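Local structure of ChiX (5OPZ) at residues A16-N21 with P43-E48; V80-A85 with D93-I98; V113-E118 with P126-T131. The protein hydrolyses peptidoglycan as a zinc-containing L-Ala D-Glu endopeptidase and is required for chitinase secretion by Serratia marcescens. All coordinates share one frame; numbering follows the deposited sequence.

Contact 1. Residues A16-N21 with P43-E48; sequences ARSEEN and PFSVSE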
loop_
_atom_site.group_PDB
_atom_site.type_symbol
_atom_site.label_atom_id
_atom_site.label_comp_id
_atom_site.label_asym_id
_atom_site.label_seq_id
_atom_site.Cartn_x
_atom_site.Cartn_y
_atom_site.Cartn_z
ATOM N N ALA A 16 0.834 8.467 -11.764
ATOM C CA ALA A 16 0.612 7.583 -12.887
ATOM C C ALA A 16 1.138 6.166 -12.588
ATOM O O ALA A 16 0.447 5.162 -12.888
ATOM C CB ALA A 16 1.229 8.147 -14.150
ATOM N N ARG A 17 2.320 6.065 -11.969
ATOM C CA ARG A 17 2.875 4.795 -11.583
ATOM C C ARG A 17 1.954 4.050 -10.641
ATOM O O ARG A 17 1.745 2.847 -10.773
ATOM C CB ARG A 17 4.233 5.002 -10.949
ATOM C CG ARG A 17 5.068 3.761 -10.966
ATOM C CD ARG A 17 6.451 4.039 -10.428
ATOM N NE ARG A 17 7.239 4.894 -11.312
ATOM C CZ ARG A 17 8.546 5.094 -11.199
ATOM N NH1 ARG A 17 9.231 4.510 -10.219
ATOM N NH2 ARG A 17 9.179 5.876 -12.076
ATOM N N SER A 18 1.423 4.758 -9.657
ATOM C CA SER A 18 0.574 4.166 -8.644
ATOM C C SER A 18 -0.735 3.695 -9.249
ATOM O O SER A 18 -1.190 2.592 -8.974
ATOM C CB SER A 18 0.230 5.172 -7.563
ATOM O OG SER A 18 1.366 5.486 -6.794
ATOM N N GLU A 19 -1.341 4.530 -10.090
ATOM C CA GLU A 19 -2.626 4.205 -10.729
ATOM C C GLU A 19 -2.512 2.938 -11.562
ATOM O O GLU A 19 -3.397 2.063 -11.520
ATOM C CB GLU A 19 -3.168 5.434 -11.477
ATOM C CG GLU A 19 -3.470 6.567 -10.447
ATOM C CD GLU A 19 -4.178 7.802 -10.964
ATOM O OE1 GLU A 19 -4.158 8.017 -12.195
ATOM O OE2 GLU A 19 -4.764 8.530 -10.111
ATOM N N GLU A 20 -1.387 2.745 -12.222
ATOM C CA GLU A 20 -1.210 1.564 -13.029
ATOM C C GLU A 20 -1.206 0.297 -12.140
ATOM O O GLU A 20 -1.874 -0.683 -12.436
ATOM C CB GLU A 20 0.044 1.697 -13.910
ATOM C CG GLU A 20 0.433 0.466 -14.722
ATOM C CD GLU A 20 -0.542 0.112 -15.851
ATOM O OE1 GLU A 20 -1.464 0.881 -16.196
ATOM O OE2 GLU A 20 -0.373 -0.964 -16.438
ATOM N N ASN A 21 -0.500 0.357 -11.022
ATOM C CA ASN A 21 -0.372 -0.798 -10.126
ATOM C C ASN A 21 -1.586 -1.016 -9.229
ATOM O O ASN A 21 -1.724 -2.054 -8.547
ATOM C CB ASN A 21 0.853 -0.687 -9.194
ATOM C CG ASN A 21 2.142 -1.197 -9.818
ATOM O OD1 ASN A 21 2.312 -2.410 -9.988
ATOM N ND2 ASN A 21 3.089 -0.288 -10.104
ATOM N N PRO A 43 6.619 11.137 -1.233
ATOM C CA PRO A 43 6.135 10.480 -2.448
ATOM C C PRO A 43 6.208 8.967 -2.324
ATOM O O PRO A 43 7.100 8.438 -1.655
ATOM C CB PRO A 43 7.106 10.963 -3.526
ATOM C CG PRO A 43 7.768 12.167 -2.960
ATOM C CD PRO A 43 7.885 11.836 -1.492
ATOM N N PHE A 44 5.264 8.275 -2.959
ATOM C CA PHE A 44 5.228 6.817 -2.938
ATOM C C PHE A 44 4.538 6.293 -4.158
ATOM O O PHE A 44 3.738 7.012 -4.791
ATOM C CB PHE A 44 4.576 6.300 -1.633
ATOM C CG PHE A 44 3.082 6.533 -1.546
ATOM C CD1 PHE A 44 2.565 7.708 -0.994
ATOM C CD2 PHE A 44 2.205 5.546 -1.925
ATOM C CE1 PHE A 44 1.198 7.900 -0.884
ATOM C CE2 PHE A 44 0.842 5.749 -1.794
ATOM C CZ PHE A 44 0.337 6.920 -1.282
ATOM N N SER A 45 4.841 5.055 -4.487
ATOM C CA SER A 45 4.097 4.302 -5.460
ATOM C C SER A 45 3.554 3.044 -4.848
ATOM O O SER A 45 3.855 2.690 -3.743
ATOM C CB SER A 45 4.971 4.030 -6.704
ATOM O OG SER A 45 4.239 3.388 -7.747
ATOM N N VAL A 46 2.723 2.375 -5.596
ATOM C CA VAL A 46 2.214 1.062 -5.210
ATOM C C VAL A 46 3.110 0.058 -5.933
ATOM O O VAL A 46 3.096 -0.007 -7.177
ATOM C CB VAL A 46 0.741 0.893 -5.615
ATOM C CG1 VAL A 46 0.288 -0.537 -5.410
ATOM C CG2 VAL A 46 -0.112 1.868 -4.818
ATOM N N SER A 47 3.866 -0.731 -5.150
ATOM C CA SER A 47 4.758 -1.729 -5.726
ATOM C C SER A 47 4.072 -3.039 -6.055
ATOM O O SER A 47 4.477 -3.749 -6.975
ATOM C CB SER A 47 5.982 -1.977 -4.843
ATOM O OG SER A 47 5.617 -2.617 -3.646
ATOM N N GLU A 48 3.022 -3.358 -5.296
ATOM C CA GLU A 48 2.232 -4.557 -5.512
ATOM C C GLU A 48 0.784 -4.340 -5.042
ATOM O O GLU A 48 0.558 -3.896 -3.936
ATOM C CB GLU A 48 2.870 -5.754 -4.812
ATOM C CG GLU A 48 2.183 -7.068 -5.143
ATOM C CD GLU A 48 2.874 -8.295 -4.569
ATOM O OE1 GLU A 48 3.609 -8.246 -3.552
ATOM O OE2 GLU A 48 2.612 -9.390 -5.112
#

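Contact 2. Residues V80-A85 with D93-I98; sequences VVAMPA and DYYAQI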
loop_
_atom_site.group_PDB
_atom_site.type_symbol
_atom_site.label_atom_id
_atom_site.label_comp_id
_atom_site.label_asym_id
_atom_site.label_seq_id
_atom_site.Cartn_x
_atom_site.Cartn_y
_atom_site.Cartn_z
ATOM N N VAL A 80 3.090 -0.420 -0.631
ATOM C CA VAL A 80 3.611 0.819 -1.149
ATOM C C VAL A 80 5.135 0.821 -1.042
ATOM O O VAL A 80 5.728 0.095 -0.268
ATOM C CB VAL A 80 3.057 2.074 -0.438
ATOM C CG1 VAL A 80 1.533 2.089 -0.495
ATOM C CG2 VAL A 80 3.509 2.158 1.001
ATOM N N VAL A 81 5.741 1.634 -1.880
ATOM C CA VAL A 81 7.172 1.863 -1.846
ATOM C C VAL A 81 7.406 3.379 -1.749
ATOM O O VAL A 81 6.899 4.158 -2.600
ATOM C CB VAL A 81 7.922 1.232 -3.033
ATOM C CG1 VAL A 81 7.437 1.716 -4.351
ATOM C CG2 VAL A 81 9.422 1.443 -2.898
ATOM N N ALA A 82 8.181 3.790 -0.724
ATOM C CA ALA A 82 8.507 5.229 -0.570
ATOM C C ALA A 82 9.525 5.640 -1.636
ATOM O O ALA A 82 10.488 4.907 -1.876
ATOM C CB ALA A 82 9.090 5.477 0.784
ATOM N N MET A 83 9.282 6.809 -2.232
ATOM C CA MET A 83 10.081 7.320 -3.357
ATOM C C MET A 83 10.579 8.756 -3.106
ATOM O O MET A 83 10.335 9.644 -3.919
ATOM C CB MET A 83 9.202 7.334 -4.631
ATOM C CG MET A 83 8.651 6.026 -5.113
ATOM S SD MET A 83 9.961 4.910 -5.548
ATOM C CE MET A 83 10.662 5.722 -6.981
ATOM N N PRO A 84 11.193 9.017 -1.945
ATOM C CA PRO A 84 11.671 10.366 -1.683
ATOM C C PRO A 84 12.631 10.849 -2.783
ATOM O O PRO A 84 13.587 10.134 -3.142
ATOM C CB PRO A 84 12.380 10.229 -0.334
ATOM C CG PRO A 84 12.744 8.769 -0.242
ATOM C CD PRO A 84 11.634 8.064 -0.911
ATOM N N ALA A 85 12.307 12.009 -3.325
ATOM C CA ALA A 85 13.116 12.589 -4.387
ATOM C C ALA A 85 13.274 11.648 -5.582
ATOM O O ALA A 85 14.255 11.698 -6.327
ATOM C CB ALA A 85 14.468 13.074 -3.861
ATOM N N ASP A 93 10.698 5.480 8.764
ATOM C CA ASP A 93 10.038 6.753 8.960
ATOM C C ASP A 93 9.246 7.226 7.759
ATOM O O ASP A 93 8.204 7.863 7.908
ATOM C CB ASP A 93 11.011 7.860 9.435
ATOM C CG ASP A 93 11.184 7.842 10.898
ATOM O OD1 ASP A 93 10.168 7.682 11.580
ATOM O OD2 ASP A 93 12.327 7.962 11.348
ATOM N N TYR A 94 9.709 6.887 6.565
ATOM C CA TYR A 94 8.982 7.249 5.359
ATOM C C TYR A 94 7.606 6.567 5.326
ATOM O O TYR A 94 6.598 7.183 4.978
ATOM C CB TYR A 94 9.774 6.901 4.108
ATOM C CG TYR A 94 11.029 7.726 3.842
ATOM C CD1 TYR A 94 10.936 9.095 3.687
ATOM C CD2 TYR A 94 12.247 7.144 3.660
ATOM C CE1 TYR A 94 12.017 9.864 3.414
ATOM C CE2 TYR A 94 13.378 7.897 3.408
ATOM C CZ TYR A 94 13.256 9.262 3.304
ATOM O OH TYR A 94 14.375 9.983 2.997
ATOM N N TYR A 95 7.596 5.287 5.695
ATOM C CA TYR A 95 6.352 4.515 5.735
ATOM C C TYR A 95 5.434 4.991 6.836
ATOM O O TYR A 95 4.209 5.017 6.654
ATOM C CB TYR A 95 6.676 2.997 5.876
ATOM C CG TYR A 95 7.390 2.550 4.639
ATOM C CD1 TYR A 95 8.774 2.699 4.515
ATOM C CD2 TYR A 95 6.689 2.125 3.523
ATOM C CE1 TYR A 95 9.404 2.465 3.334
ATOM C CE2 TYR A 95 7.321 1.832 2.356
ATOM C CZ TYR A 95 8.702 2.023 2.247
ATOM O OH TYR A 95 9.303 1.819 1.016
ATOM N N ALA A 96 5.985 5.440 7.965
ATOM C CA ALA A 96 5.144 6.054 9.010
ATOM C C ALA A 96 4.430 7.301 8.485
ATOM O O ALA A 96 3.256 7.545 8.807
ATOM C CB ALA A 96 5.935 6.319 10.268
ATOM N N GLN A 97 5.157 8.071 7.682
ATOM C CA GLN A 97 4.546 9.277 7.122
ATOM C C GLN A 97 3.515 8.959 6.095
ATOM O O GLN A 97 2.482 9.638 6.037
ATOM C CB GLN A 97 5.625 10.190 6.550
ATOM C CG GLN A 97 6.520 10.815 7.612
ATOM C CD GLN A 97 7.437 11.876 7.063
ATOM O OE1 GLN A 97 6.972 12.909 6.656
ATOM N NE2 GLN A 97 8.745 11.615 7.070
ATOM N N ILE A 98 3.815 7.985 5.245
ATOM C CA ILE A 98 2.809 7.502 4.295
ATOM C C ILE A 98 1.547 7.065 5.046
ATOM O O ILE A 98 0.415 7.359 4.604
ATOM C CB ILE A 98 3.320 6.403 3.343
ATOM C CG1 ILE A 98 4.432 6.966 2.479
ATOM C CG2 ILE A 98 2.193 5.812 2.505
ATOM C CD1 ILE A 98 5.331 5.904 1.902
#

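Contact 3. Residues V113-E118 with P126-T131; sequences VEWGGE and PHFQLT. With ZN (zinc ion), chain C.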
loop_
_atom_site.group_PDB
_atom_site.type_symbol
_atom_site.label_atom_id
_atom_site.label_comp_id
_atom_site.label_asym_id
_atom_site.label_seq_id
_atom_site.Cartn_x
_atom_site.Cartn_y
_atom_site.Cartn_z
ATOM N N VAL A 113 -8.512 1.185 7.174
ATOM C CA VAL A 113 -7.446 0.509 6.435
ATOM C C VAL A 113 -6.405 0.092 7.443
ATOM O O VAL A 113 -5.855 0.930 8.116
ATOM C CB VAL A 113 -6.842 1.408 5.326
ATOM C CG1 VAL A 113 -5.649 0.749 4.626
ATOM C CG2 VAL A 113 -7.953 1.776 4.344
ATOM N N GLU A 114 -6.078 -1.189 7.491
ATOM C CA GLU A 114 -5.067 -1.715 8.397
ATOM C C GLU A 114 -3.709 -1.540 7.756
ATOM O O GLU A 114 -3.546 -1.716 6.555
ATOM C CB GLU A 114 -5.293 -3.196 8.683
ATOM C CG GLU A 114 -6.503 -3.527 9.532
ATOM C CD GLU A 114 -6.754 -5.027 9.673
ATOM O OE1 GLU A 114 -7.062 -5.718 8.671
ATOM O OE2 GLU A 114 -6.631 -5.522 10.802
ATOM N N TRP A 115 -2.758 -1.149 8.588
ATOM C CA TRP A 115 -1.375 -0.919 8.201
ATOM C C TRP A 115 -0.456 -1.990 8.829
ATOM O O TRP A 115 -0.551 -2.234 10.024
ATOM C CB TRP A 115 -0.936 0.470 8.659
ATOM C CG TRP A 115 0.454 0.828 8.351
ATOM C CD1 TRP A 115 1.141 0.518 7.210
ATOM C CD2 TRP A 115 1.381 1.532 9.196
ATOM N NE1 TRP A 115 2.403 1.041 7.263
ATOM C CE2 TRP A 115 2.580 1.673 8.462
ATOM C CE3 TRP A 115 1.286 2.134 10.457
ATOM C CZ2 TRP A 115 3.707 2.321 9.010
ATOM C CZ3 TRP A 115 2.397 2.793 10.981
ATOM C CH2 TRP A 115 3.576 2.868 10.260
ATOM N N GLY A 116 0.461 -2.531 8.049
ATOM C CA GLY A 116 1.435 -3.497 8.576
ATOM C C GLY A 116 2.361 -2.907 9.593
ATOM O O GLY A 116 3.001 -3.634 10.326
ATOM N N GLY A 117 2.449 -1.580 9.645
ATOM C CA GLY A 117 3.219 -0.939 10.690
ATOM C C GLY A 117 2.621 -1.032 12.076
ATOM O O GLY A 117 3.302 -0.753 13.048
ATOM N N GLU A 118 1.388 -1.533 12.147
ATOM C CA GLU A 118 0.676 -1.811 13.385
ATOM C C GLU A 118 0.313 -3.289 13.573
ATOM O O GLU A 118 -0.523 -3.636 14.418
ATOM C CB GLU A 118 -0.595 -0.932 13.427
ATOM C CG GLU A 118 -0.278 0.545 13.587
ATOM C CD GLU A 118 -1.408 1.504 13.186
ATOM O OE1 GLU A 118 -2.529 1.088 12.803
ATOM O OE2 GLU A 118 -1.212 2.717 13.361
ATOM N N PRO A 126 5.323 -1.331 4.316
ATOM C CA PRO A 126 4.619 -1.198 3.026
ATOM C C PRO A 126 3.146 -1.609 2.960
ATOM O O PRO A 126 2.473 -1.092 2.070
ATOM C CB PRO A 126 5.412 -2.110 2.108
ATOM C CG PRO A 126 6.799 -2.029 2.671
ATOM C CD PRO A 126 6.620 -2.030 4.159
ATOM N N HIS A 127 2.661 -2.483 3.839
ATOM C CA HIS A 127 1.402 -3.160 3.633
ATOM C C HIS A 127 0.235 -2.415 4.182
ATOM O O HIS A 127 0.225 -2.029 5.341
ATOM C CB HIS A 127 1.514 -4.539 4.287
ATOM C CG HIS A 127 0.309 -5.418 4.096
ATOM N ND1 HIS A 127 0.118 -6.206 2.989
ATOM C CD2 HIS A 127 -0.842 -5.476 4.788
ATOM C CE1 HIS A 127 -1.044 -6.811 3.055
ATOM N NE2 HIS A 127 -1.658 -6.353 4.124
ATOM N N PHE A 128 -0.784 -2.243 3.335
ATOM C CA PHE A 128 -2.080 -1.698 3.760
ATOM C C PHE A 128 -3.202 -2.635 3.249
ATOM O O PHE A 128 -3.087 -3.137 2.111
ATOM C CB PHE A 128 -2.334 -0.305 3.227
ATOM C CG PHE A 128 -1.387 0.721 3.733
ATOM C CD1 PHE A 128 -0.139 0.903 3.175
ATOM C CD2 PHE A 128 -1.680 1.394 4.880
ATOM C CE1 PHE A 128 0.721 1.882 3.639
ATOM C CE2 PHE A 128 -0.864 2.399 5.345
ATOM C CZ PHE A 128 0.361 2.616 4.748
ATOM N N GLN A 129 -4.276 -2.805 4.019
ATOM C CA GLN A 129 -5.376 -3.668 3.548
ATOM C C GLN A 129 -6.703 -3.194 4.078
ATOM O O GLN A 129 -6.802 -2.631 5.158
ATOM C CB GLN A 129 -5.160 -5.152 3.893
ATOM C CG GLN A 129 -5.138 -5.426 5.385
ATOM C CD GLN A 129 -4.874 -6.845 5.689
ATOM O OE1 GLN A 129 -3.946 -7.453 5.167
ATOM N NE2 GLN A 129 -5.742 -7.439 6.504
ATOM N N LEU A 130 -7.735 -3.552 3.314
ATOM C CA LEU A 130 -9.092 -3.499 3.839
ATOM C C LEU A 130 -9.300 -4.651 4.831
ATOM O O LEU A 130 -8.684 -5.711 4.702
ATOM C CB LEU A 130 -10.111 -3.649 2.716
ATOM C CG LEU A 130 -10.062 -2.536 1.643
ATOM C CD1 LEU A 130 -10.987 -2.849 0.487
ATOM C CD2 LEU A 130 -10.397 -1.170 2.240
ATOM N N THR A 131 -10.129 -4.445 5.848
ATOM C CA THR A 131 -10.294 -5.475 6.878
ATOM C C THR A 131 -11.167 -6.615 6.386
ATOM O O THR A 131 -12.079 -6.407 5.575
ATOM C CB THR A 131 -10.872 -4.986 8.220
ATOM O OG1 THR A 131 -12.227 -4.631 8.094
ATOM C CG2 THR A 131 -10.165 -3.838 8.752
HETATM ZN ZN ZN C . 1.338 -6.743 1.431
#

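Contact 1. Residues A16-N21 with P43-E48
At S18 and S45, two small residues, the helix and strand backbones come within 4.8 Å, CA to CA. The helix runs beside the strand, nearly parallel to it: the axes of the short segments approach to 6.5 Å and their directions differ by 20°. The example illustrates how small residues permit close packing of backbones. The hydroxyl of S18 lies over the strand backbone, with OG 3.3 Å from S45 CA, yet its hydrogen bond goes to F14 O, four residues back in the chain. The CB of S45 is directed at the helix, and its OG, anti to the backbone N (chi1 -175°), meets the aliphatic part of R17: R17 CG is 3.3 Å from S45 OG, with R17 CB and CD close by. Further along, contact passes to V46, whose CG1 branch packs 3.8 Å from N21 CB. N21 ND2 makes a weak bond back to R17 O; its approach to V46 O has a poor angle, and with two conformers of the side chain it remains doubtful. Beyond V46 the strand is broken by a classic beta bulge, in which S47 and E48 both face D79. Helix 15-21 thus packs against an outermost strand of the sheet, 44-48, while S18 also touches L37 of helix 27-39, F44 touches I33, A36 and L37 of that helix, and V46 reaches V78 of the neighbouring strand 77-82.

Contact 2. Residues V80-A85 with D93-I98
Y94 meets P84 with a face of its ring and A82 with its CB, opening the contact from the helix side. P84 CG sits over that face, offset toward the rim, 3.9 Å from the centroid of the Y94 ring and 21° off the normal, which makes a CH-pi interaction; the two side chains cross at about a right angle. Nearer the backbone, Y94 CB and A82 CB meet at 3.7 Å. Next comes Y95, whose CG is anti to its carbonyl carbon, and whose ring reaches the strand with its hydroxyl end. A82 N donates to Y95 OH at 2.9 Å in an almost straight bond, 174° at the hydrogen, and the same hydroxyl bonds S89 O, so this buried polar group is gripped twice. V80 O lies in the plane of the Y95 ring at its edge, 3.5 Å from Y95 CE2, while V80 CG2 packs against CD2 and CE2 of the ring. Here helix 92-109 packs, together with helix 27-39, on one face of the antiparallel sheet: V80 and A82 point to it, V81 points away, and the segment axes are 8.6 Å apart at 122°. One turn on from Y94, I98 completes the apolar layer with two branches, CD1 reaching A82 CB at 3.9 Å and CG2 reaching V80 CG2 at 4.2 Å; its side chain also touches F44 of strand 44-48.

Contact 3. Residues V113-E118 with P126-T131
E114 and Q129 form an antiparallel hydrogen-bonded pair, and two backbone bonds join them. E114 N gives its hydrogen to Q129 O at 2.8 Å, and Q129 N returns one to E114 O. Two residues further on, G116 N bonds H127 O at 2.8 Å, continuing the ladder past the non-hydrogen-bonded pair of W115 and F128.

Polar side chains add a second set of links on the face that carries E114 and Q129. Q129 CG occupies the crowded position between backbone N and carbonyl carbon (chi1 64°). From there the extended chain sets the amide where both its ends are used: Q129 NE2 donates to E114 OE1 at 3.1 Å, approaching from above the carboxylate plane, and Q129 OE1 accepts the N-H of H127 NE2 at 2.7 Å, close to the imidazole plane. Such a chain shows how a second-shell residue can position a metal ligand: H127 ND1 binds the zinc ion at 2.0 Å, and H72 and D79 complete the protein ligands. The frame for this site is a beta hairpin, strands 113-115 and 127-130, with H127 on the strand that also pairs with strand 77-82. A zinc site of two histidines and an aspartate on this sheet is consistent with the D-alanyl-D-alanine carboxypeptidase family of peptidase clan MD.

Aromatic and apolar contacts occupy the other face. The side chains of W115 and F128 run alongside each other from neighbouring strands; the five-membered ring of W115 and the F128 ring make an offset stack, centroids 4.4 Å apart and planes at 16°. W115 CD1 lies above one face of the F128 ring, toward the rim. G117 CA covers the centre of a W115 face, and W115 NE1 bonds G125 O, which helps to fix the indole. Beside this pair, V113 CG1 meets F128 CB at 3.7 Å.

All three contacts reach one antiparallel sheet, ordered 44-48, 77-82, 127-130, 113-115. Contact 1 joins contact 2 through neighbouring strands, with probable hydrogen bonds from M83 N to P43 O (2.8 Å) and from V81 N to S45 O (2.9 Å). Contact 2 joins contact 3 the same way, V80 N lying 2.9 Å from P126 O, while W115 packs against the backbone of Y95 and A96 on the helix. Contacts 1 and 3 do not touch; their centres are about 16 Å apart, on opposite sides of the chain's centre. Contact 3 supplies the zinc ligand H127, whereas the side chains of S47 in contact 1 and V80 in contact 2 lie about 8 and 9 Å from the metal.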